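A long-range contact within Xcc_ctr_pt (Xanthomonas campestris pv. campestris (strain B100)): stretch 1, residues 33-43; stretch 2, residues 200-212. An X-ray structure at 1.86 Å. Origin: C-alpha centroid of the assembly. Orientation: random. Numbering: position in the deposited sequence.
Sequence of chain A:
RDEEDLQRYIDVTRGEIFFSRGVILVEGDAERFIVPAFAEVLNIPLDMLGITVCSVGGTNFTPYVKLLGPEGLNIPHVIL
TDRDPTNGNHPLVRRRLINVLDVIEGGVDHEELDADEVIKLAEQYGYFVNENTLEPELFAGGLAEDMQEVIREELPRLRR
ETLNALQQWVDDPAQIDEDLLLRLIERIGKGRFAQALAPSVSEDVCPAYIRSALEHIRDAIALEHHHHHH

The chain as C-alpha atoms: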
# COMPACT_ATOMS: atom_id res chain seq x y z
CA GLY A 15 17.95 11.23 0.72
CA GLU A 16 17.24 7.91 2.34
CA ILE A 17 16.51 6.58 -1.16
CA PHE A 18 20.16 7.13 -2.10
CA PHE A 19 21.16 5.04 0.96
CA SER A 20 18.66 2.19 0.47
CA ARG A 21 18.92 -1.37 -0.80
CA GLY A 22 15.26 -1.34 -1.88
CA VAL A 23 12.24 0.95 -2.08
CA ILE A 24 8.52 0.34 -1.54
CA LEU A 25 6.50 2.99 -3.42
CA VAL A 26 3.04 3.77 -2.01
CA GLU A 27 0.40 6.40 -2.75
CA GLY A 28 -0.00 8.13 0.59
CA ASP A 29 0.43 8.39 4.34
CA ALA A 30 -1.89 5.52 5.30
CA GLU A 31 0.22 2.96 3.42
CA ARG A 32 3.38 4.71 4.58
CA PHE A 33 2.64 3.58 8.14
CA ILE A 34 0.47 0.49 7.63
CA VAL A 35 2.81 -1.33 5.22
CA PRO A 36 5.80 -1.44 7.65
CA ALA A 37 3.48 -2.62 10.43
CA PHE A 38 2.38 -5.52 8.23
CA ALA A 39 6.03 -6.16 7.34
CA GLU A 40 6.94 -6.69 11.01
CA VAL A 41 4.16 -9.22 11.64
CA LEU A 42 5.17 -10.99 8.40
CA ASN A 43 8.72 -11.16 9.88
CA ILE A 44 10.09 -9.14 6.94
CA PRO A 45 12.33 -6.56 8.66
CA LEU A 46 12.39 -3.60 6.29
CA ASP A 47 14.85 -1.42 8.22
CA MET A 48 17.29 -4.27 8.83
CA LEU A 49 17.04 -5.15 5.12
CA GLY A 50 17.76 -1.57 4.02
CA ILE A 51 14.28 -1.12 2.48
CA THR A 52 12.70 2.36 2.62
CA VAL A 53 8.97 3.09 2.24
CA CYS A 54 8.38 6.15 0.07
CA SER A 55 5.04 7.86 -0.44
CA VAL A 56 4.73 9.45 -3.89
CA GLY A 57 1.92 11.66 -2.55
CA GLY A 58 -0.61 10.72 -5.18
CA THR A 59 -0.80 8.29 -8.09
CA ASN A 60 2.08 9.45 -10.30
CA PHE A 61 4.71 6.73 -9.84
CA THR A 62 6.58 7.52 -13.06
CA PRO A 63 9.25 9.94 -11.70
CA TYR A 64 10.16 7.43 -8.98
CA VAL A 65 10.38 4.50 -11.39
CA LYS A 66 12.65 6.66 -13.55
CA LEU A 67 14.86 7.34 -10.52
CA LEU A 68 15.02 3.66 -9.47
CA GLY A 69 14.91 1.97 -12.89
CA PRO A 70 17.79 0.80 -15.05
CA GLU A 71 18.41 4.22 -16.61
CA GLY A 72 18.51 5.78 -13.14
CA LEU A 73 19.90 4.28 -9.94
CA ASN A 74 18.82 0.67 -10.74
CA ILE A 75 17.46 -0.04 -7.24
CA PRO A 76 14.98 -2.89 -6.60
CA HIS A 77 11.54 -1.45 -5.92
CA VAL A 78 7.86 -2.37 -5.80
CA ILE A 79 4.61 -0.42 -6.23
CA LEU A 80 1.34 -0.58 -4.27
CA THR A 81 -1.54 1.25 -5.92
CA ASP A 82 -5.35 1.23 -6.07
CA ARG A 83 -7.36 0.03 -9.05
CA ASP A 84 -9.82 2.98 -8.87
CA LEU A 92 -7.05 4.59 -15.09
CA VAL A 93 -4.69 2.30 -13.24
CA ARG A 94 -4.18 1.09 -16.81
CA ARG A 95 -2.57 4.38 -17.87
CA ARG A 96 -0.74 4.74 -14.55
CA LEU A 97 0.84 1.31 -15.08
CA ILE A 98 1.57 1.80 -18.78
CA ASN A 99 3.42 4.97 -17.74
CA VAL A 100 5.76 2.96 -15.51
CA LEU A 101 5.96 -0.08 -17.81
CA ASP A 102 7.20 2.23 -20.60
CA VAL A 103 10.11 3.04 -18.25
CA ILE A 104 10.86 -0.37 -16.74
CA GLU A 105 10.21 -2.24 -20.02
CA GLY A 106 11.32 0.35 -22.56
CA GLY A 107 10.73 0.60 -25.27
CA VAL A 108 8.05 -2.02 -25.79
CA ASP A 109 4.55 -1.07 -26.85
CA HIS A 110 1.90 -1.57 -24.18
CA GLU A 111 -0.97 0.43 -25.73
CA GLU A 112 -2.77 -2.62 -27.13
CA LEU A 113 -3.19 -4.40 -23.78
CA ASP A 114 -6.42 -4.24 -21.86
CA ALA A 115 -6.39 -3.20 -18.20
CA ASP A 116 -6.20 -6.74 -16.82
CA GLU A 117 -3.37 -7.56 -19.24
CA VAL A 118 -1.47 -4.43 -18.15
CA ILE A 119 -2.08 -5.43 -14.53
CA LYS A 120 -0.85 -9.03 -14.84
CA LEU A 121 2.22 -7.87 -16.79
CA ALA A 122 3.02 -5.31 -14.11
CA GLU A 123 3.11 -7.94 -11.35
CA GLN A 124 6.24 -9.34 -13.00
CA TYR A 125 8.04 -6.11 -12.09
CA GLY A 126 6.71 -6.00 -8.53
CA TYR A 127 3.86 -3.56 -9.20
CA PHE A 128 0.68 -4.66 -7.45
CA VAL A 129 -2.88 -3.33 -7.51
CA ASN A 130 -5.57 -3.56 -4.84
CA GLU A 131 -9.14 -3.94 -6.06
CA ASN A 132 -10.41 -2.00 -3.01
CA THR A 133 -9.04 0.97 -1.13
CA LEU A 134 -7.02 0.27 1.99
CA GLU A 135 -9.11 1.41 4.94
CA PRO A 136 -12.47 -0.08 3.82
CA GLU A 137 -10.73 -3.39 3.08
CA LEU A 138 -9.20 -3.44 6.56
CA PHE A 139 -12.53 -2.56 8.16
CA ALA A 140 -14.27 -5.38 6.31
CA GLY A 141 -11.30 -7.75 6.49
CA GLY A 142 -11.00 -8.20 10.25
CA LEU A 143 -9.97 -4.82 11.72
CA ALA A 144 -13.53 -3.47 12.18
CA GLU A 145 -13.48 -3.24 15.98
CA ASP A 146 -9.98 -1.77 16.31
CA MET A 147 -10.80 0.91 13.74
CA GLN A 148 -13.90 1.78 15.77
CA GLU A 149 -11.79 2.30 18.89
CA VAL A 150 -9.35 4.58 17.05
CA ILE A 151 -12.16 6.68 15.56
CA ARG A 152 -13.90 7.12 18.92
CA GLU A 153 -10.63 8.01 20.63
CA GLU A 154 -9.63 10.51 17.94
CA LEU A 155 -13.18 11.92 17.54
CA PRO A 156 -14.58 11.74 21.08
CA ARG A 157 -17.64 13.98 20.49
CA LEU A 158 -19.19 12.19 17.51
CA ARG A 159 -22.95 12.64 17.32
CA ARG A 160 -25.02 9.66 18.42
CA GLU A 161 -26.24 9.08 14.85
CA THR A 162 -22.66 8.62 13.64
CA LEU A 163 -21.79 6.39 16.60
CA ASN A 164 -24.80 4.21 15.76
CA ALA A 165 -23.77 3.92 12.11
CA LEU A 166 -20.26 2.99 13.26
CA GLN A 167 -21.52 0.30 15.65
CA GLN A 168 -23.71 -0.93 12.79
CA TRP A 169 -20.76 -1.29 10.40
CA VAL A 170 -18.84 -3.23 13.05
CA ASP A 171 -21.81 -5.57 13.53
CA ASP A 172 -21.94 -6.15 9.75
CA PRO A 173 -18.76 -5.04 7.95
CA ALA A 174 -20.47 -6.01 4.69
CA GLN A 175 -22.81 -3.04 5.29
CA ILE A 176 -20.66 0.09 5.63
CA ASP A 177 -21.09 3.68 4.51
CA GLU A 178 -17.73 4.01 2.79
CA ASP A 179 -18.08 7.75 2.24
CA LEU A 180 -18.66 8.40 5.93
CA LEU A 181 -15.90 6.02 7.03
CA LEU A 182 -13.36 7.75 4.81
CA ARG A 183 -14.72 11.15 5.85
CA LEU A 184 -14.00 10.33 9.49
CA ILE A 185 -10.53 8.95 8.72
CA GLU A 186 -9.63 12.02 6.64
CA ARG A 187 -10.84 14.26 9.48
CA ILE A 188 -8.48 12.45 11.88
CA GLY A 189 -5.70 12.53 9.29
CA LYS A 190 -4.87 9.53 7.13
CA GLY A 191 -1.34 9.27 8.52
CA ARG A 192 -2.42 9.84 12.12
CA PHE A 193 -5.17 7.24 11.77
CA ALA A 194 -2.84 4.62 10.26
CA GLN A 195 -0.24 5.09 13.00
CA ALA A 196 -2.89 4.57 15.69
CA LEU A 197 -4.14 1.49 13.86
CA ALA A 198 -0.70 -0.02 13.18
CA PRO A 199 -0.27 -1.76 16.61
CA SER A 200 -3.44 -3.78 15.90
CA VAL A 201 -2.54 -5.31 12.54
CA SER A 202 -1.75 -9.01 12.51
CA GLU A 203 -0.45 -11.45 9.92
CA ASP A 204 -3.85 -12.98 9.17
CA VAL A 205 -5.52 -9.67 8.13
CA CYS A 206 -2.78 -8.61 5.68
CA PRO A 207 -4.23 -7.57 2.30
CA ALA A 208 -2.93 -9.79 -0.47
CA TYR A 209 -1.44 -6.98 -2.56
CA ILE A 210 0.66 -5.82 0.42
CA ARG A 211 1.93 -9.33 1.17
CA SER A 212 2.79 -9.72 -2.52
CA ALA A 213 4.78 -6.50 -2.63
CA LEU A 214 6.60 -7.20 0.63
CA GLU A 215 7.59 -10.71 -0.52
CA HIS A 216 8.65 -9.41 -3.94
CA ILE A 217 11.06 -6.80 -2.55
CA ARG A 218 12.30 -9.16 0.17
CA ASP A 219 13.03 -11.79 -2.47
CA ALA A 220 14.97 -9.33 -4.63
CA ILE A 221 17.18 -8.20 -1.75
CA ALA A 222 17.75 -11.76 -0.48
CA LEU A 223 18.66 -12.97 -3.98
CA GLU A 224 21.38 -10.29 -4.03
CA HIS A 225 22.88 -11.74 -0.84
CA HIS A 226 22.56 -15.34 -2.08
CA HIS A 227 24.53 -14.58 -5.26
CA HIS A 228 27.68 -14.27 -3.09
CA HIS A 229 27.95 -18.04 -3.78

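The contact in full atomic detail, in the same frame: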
# COMPACT_ATOMS: atom_id res chain seq x y z
N PHE A 33 2.52 4.12 6.79
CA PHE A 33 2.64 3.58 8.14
C PHE A 33 2.07 2.19 8.28
O PHE A 33 2.56 1.42 9.12
CB PHE A 33 1.97 4.53 9.14
CG PHE A 33 2.63 5.87 9.21
CD1 PHE A 33 3.90 5.99 9.77
CD2 PHE A 33 2.00 7.00 8.71
CE1 PHE A 33 4.52 7.24 9.83
CE2 PHE A 33 2.61 8.24 8.76
CZ PHE A 33 3.88 8.36 9.33
N ILE A 34 1.08 1.81 7.48
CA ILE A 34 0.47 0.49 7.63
C ILE A 34 1.36 -0.59 7.02
O ILE A 34 1.47 -1.70 7.56
CB ILE A 34 -0.94 0.50 7.00
CG1 ILE A 34 -1.94 1.17 7.94
CG2 ILE A 34 -1.42 -0.89 6.69
CD1 ILE A 34 -2.22 0.33 9.18
N VAL A 35 2.00 -0.31 5.88
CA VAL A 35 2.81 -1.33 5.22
C VAL A 35 3.97 -1.80 6.10
O VAL A 35 4.17 -3.03 6.21
CB VAL A 35 3.25 -0.84 3.83
CG1 VAL A 35 4.33 -1.75 3.24
CG2 VAL A 35 2.05 -0.79 2.90
N PRO A 36 4.75 -0.93 6.75
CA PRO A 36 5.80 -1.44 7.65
C PRO A 36 5.25 -2.22 8.83
O PRO A 36 5.92 -3.15 9.31
CB PRO A 36 6.54 -0.18 8.13
CG PRO A 36 6.11 0.93 7.21
CD PRO A 36 4.81 0.54 6.60
N ALA A 37 4.09 -1.84 9.36
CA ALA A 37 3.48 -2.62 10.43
C ALA A 37 3.15 -4.03 9.96
O ALA A 37 3.38 -5.00 10.68
CB ALA A 37 2.23 -1.91 10.95
N PHE A 38 2.62 -4.17 8.74
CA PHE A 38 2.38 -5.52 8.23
C PHE A 38 3.69 -6.25 8.00
O PHE A 38 3.77 -7.47 8.20
CB PHE A 38 1.56 -5.50 6.95
CG PHE A 38 0.06 -5.42 7.20
CD1 PHE A 38 -0.59 -6.43 7.90
CD2 PHE A 38 -0.69 -4.35 6.72
CE1 PHE A 38 -1.97 -6.37 8.14
CE2 PHE A 38 -2.06 -4.28 6.96
CZ PHE A 38 -2.70 -5.29 7.66
N ALA A 39 4.72 -5.53 7.54
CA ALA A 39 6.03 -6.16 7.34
C ALA A 39 6.53 -6.82 8.62
O ALA A 39 7.00 -7.97 8.59
CB ALA A 39 7.04 -5.12 6.84
N GLU A 40 6.42 -6.13 9.76
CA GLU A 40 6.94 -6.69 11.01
C GLU A 40 6.22 -7.97 11.40
O GLU A 40 6.86 -8.96 11.78
CB GLU A 40 6.85 -5.67 12.14
CG GLU A 40 7.92 -4.58 12.07
CD GLU A 40 9.34 -5.13 11.89
OE1 GLU A 40 9.72 -6.06 12.64
OE2 GLU A 40 10.06 -4.64 11.00
N VAL A 41 4.88 -8.00 11.30
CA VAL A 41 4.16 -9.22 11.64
C VAL A 41 4.31 -10.29 10.57
O VAL A 41 4.01 -11.46 10.84
CB VAL A 41 2.66 -8.97 11.93
CG1 VAL A 41 2.50 -8.19 13.22
CG2 VAL A 41 1.99 -8.23 10.75
N LEU A 42 4.76 -9.95 9.36
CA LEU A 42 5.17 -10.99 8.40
C LEU A 42 6.63 -11.40 8.58
O LEU A 42 7.12 -12.24 7.80
CB LEU A 42 4.95 -10.53 6.94
CG LEU A 42 3.64 -10.91 6.23
CD1 LEU A 42 2.47 -10.78 7.16
CD2 LEU A 42 3.42 -10.04 4.97
N ASN A 43 7.32 -10.84 9.58
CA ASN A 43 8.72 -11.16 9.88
C ASN A 43 9.65 -10.77 8.73
O ASN A 43 10.67 -11.43 8.48
CB ASN A 43 8.88 -12.64 10.25
CG ASN A 43 8.17 -12.97 11.54
OD1 ASN A 43 8.21 -12.19 12.49
ND2 ASN A 43 7.52 -14.11 11.59
N SER A 200 -2.43 -2.73 15.91
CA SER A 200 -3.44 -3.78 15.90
C SER A 200 -3.30 -4.76 14.74
O SER A 200 -3.92 -5.82 14.78
CB SER A 200 -4.85 -3.16 15.84
OG SER A 200 -5.09 -2.35 16.97
N VAL A 201 -2.54 -4.43 13.70
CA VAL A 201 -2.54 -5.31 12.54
C VAL A 201 -1.86 -6.62 12.91
O VAL A 201 -1.00 -6.68 13.81
CB VAL A 201 -1.88 -4.63 11.33
CG1 VAL A 201 -2.46 -3.19 11.13
CG2 VAL A 201 -0.38 -4.58 11.49
N SER A 202 -2.27 -7.68 12.25
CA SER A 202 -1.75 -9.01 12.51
C SER A 202 -1.55 -9.69 11.17
O SER A 202 -2.08 -9.23 10.14
CB SER A 202 -2.72 -9.84 13.38
OG SER A 202 -3.93 -10.07 12.68
N GLU A 203 -0.79 -10.79 11.18
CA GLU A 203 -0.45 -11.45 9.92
C GLU A 203 -1.70 -11.88 9.16
O GLU A 203 -1.77 -11.74 7.94
CB GLU A 203 0.46 -12.65 10.18
CG GLU A 203 0.47 -13.71 9.08
CD GLU A 203 -0.57 -14.79 9.30
OE1 GLU A 203 -0.92 -15.05 10.47
OE2 GLU A 203 -1.05 -15.36 8.30
N ASP A 204 -2.72 -12.38 9.87
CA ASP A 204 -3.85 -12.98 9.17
C ASP A 204 -4.78 -11.96 8.50
O ASP A 204 -5.61 -12.37 7.68
CB ASP A 204 -4.67 -13.87 10.12
CG ASP A 204 -5.21 -13.12 11.32
OD1 ASP A 204 -4.44 -12.36 11.94
OD2 ASP A 204 -6.41 -13.29 11.64
N VAL A 205 -4.69 -10.67 8.81
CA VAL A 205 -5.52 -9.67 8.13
C VAL A 205 -4.72 -8.86 7.11
O VAL A 205 -5.12 -7.75 6.74
CB VAL A 205 -6.23 -8.74 9.12
CG1 VAL A 205 -7.18 -9.54 10.02
CG2 VAL A 205 -5.22 -7.93 9.95
N CYS A 206 -3.59 -9.37 6.64
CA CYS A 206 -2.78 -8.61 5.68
C CYS A 206 -3.43 -8.67 4.31
O CYS A 206 -3.67 -9.77 3.79
CB CYS A 206 -1.36 -9.17 5.60
SG CYS A 206 -0.23 -8.18 4.55
N PRO A 207 -3.72 -7.53 3.68
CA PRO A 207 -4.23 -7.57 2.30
C PRO A 207 -3.23 -8.25 1.39
O PRO A 207 -2.01 -8.13 1.56
CB PRO A 207 -4.39 -6.09 1.93
CG PRO A 207 -4.47 -5.36 3.25
CD PRO A 207 -3.62 -6.16 4.20
N ALA A 208 -3.76 -8.98 0.41
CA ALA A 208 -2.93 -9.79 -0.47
C ALA A 208 -1.94 -8.94 -1.28
O ALA A 208 -0.80 -9.35 -1.50
CB ALA A 208 -3.81 -10.62 -1.40
N TYR A 209 -2.36 -7.76 -1.74
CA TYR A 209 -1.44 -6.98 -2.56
C TYR A 209 -0.25 -6.49 -1.74
O TYR A 209 0.86 -6.38 -2.27
CB TYR A 209 -2.17 -5.83 -3.27
CG TYR A 209 -2.48 -4.59 -2.45
CD1 TYR A 209 -3.29 -4.64 -1.32
CD2 TYR A 209 -1.99 -3.36 -2.85
CE1 TYR A 209 -3.58 -3.48 -0.59
CE2 TYR A 209 -2.27 -2.19 -2.11
CZ TYR A 209 -3.07 -2.27 -0.99
OH TYR A 209 -3.34 -1.12 -0.27
N ILE A 210 -0.45 -6.24 -0.44
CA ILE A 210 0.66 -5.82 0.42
C ILE A 210 1.61 -6.98 0.69
O ILE A 210 2.83 -6.83 0.64
CB ILE A 210 0.10 -5.21 1.72
CG1 ILE A 210 -0.58 -3.85 1.43
CG2 ILE A 210 1.19 -5.04 2.78
CD1 ILE A 210 -1.13 -3.17 2.68
N ARG A 211 1.07 -8.16 1.00
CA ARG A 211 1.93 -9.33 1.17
C ARG A 211 2.74 -9.61 -0.10
O ARG A 211 3.94 -9.91 -0.03
CB ARG A 211 1.10 -10.56 1.55
CG ARG A 211 1.96 -11.83 1.73
CD ARG A 211 1.11 -13.08 1.99
NE ARG A 211 0.19 -12.88 3.10
CZ ARG A 211 0.48 -13.19 4.36
NH1 ARG A 211 1.66 -13.71 4.63
NH2 ARG A 211 -0.40 -12.98 5.33
N SER A 212 2.10 -9.50 -1.26
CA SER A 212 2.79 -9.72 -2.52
C SER A 212 3.94 -8.75 -2.71
O SER A 212 5.04 -9.16 -3.12
CB SER A 212 1.79 -9.59 -3.68
OG SER A 212 0.98 -10.74 -3.78

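The rule of this contact is one large bump in one well-shaped hollow. No hydrogen bond crosses between the stretches, so the fit rests on packing, and Phe-38 dominates it. Its CA-to-CB bond points sideways from the helix of stretch 1, but with chi1 in the m well the ring swings into the loop that leads to the second helix.

That loop wraps the ring. Val-201 CB lies over one face, 4.0 Å from the Phe-38 ring centroid, and Pro-207 CD lies over the opposite face, also 4.0 Å from that centroid; both are CH-pi contacts, so the ring is clamped between two aliphatic groups. Cys-206 closes the wall obliquely, its CA 3.4 Å from Phe-38 CE1 and its SG 4.2 Å from the ring centroid. Backbone helps build the pocket too: Ser-202 O sits at the ring edge, 3.5 Å from Phe-38 CE1.

Val-201 serves twice. While its CB covers the ring, its methyls reach the helix surface beside it: CG2 lies 3.8 Å from Ala-37 CB, and CG1 4.0 Å from Ile-34 CD1. The CA-to-CB bond of Ala-37 points toward the loop, so its methyl meets the valine directly. One turn before Phe-38, Val-35 CG2 meets Ile-210 CD1 at 4.0 Å, extending the apolar seam to the start of the second helix.

At the other end, Val-41 and Leu-42 meet Glu-203, with Val-41 O 3.8 Å from Glu-203 CB. Leu-42 CD2 packs 4.1 Å from Cys-206 SG and also lies over one face of the Arg-211 guanidinium, while Leu-42 CG is 3.8 Å from Arg-211 NH1. Arg-211 NH2 makes a long salt bridge to Glu-203 OE2 at 3.9 Å, so charge pairs within stretch 2 while a flat guanidinium face is left for leucine.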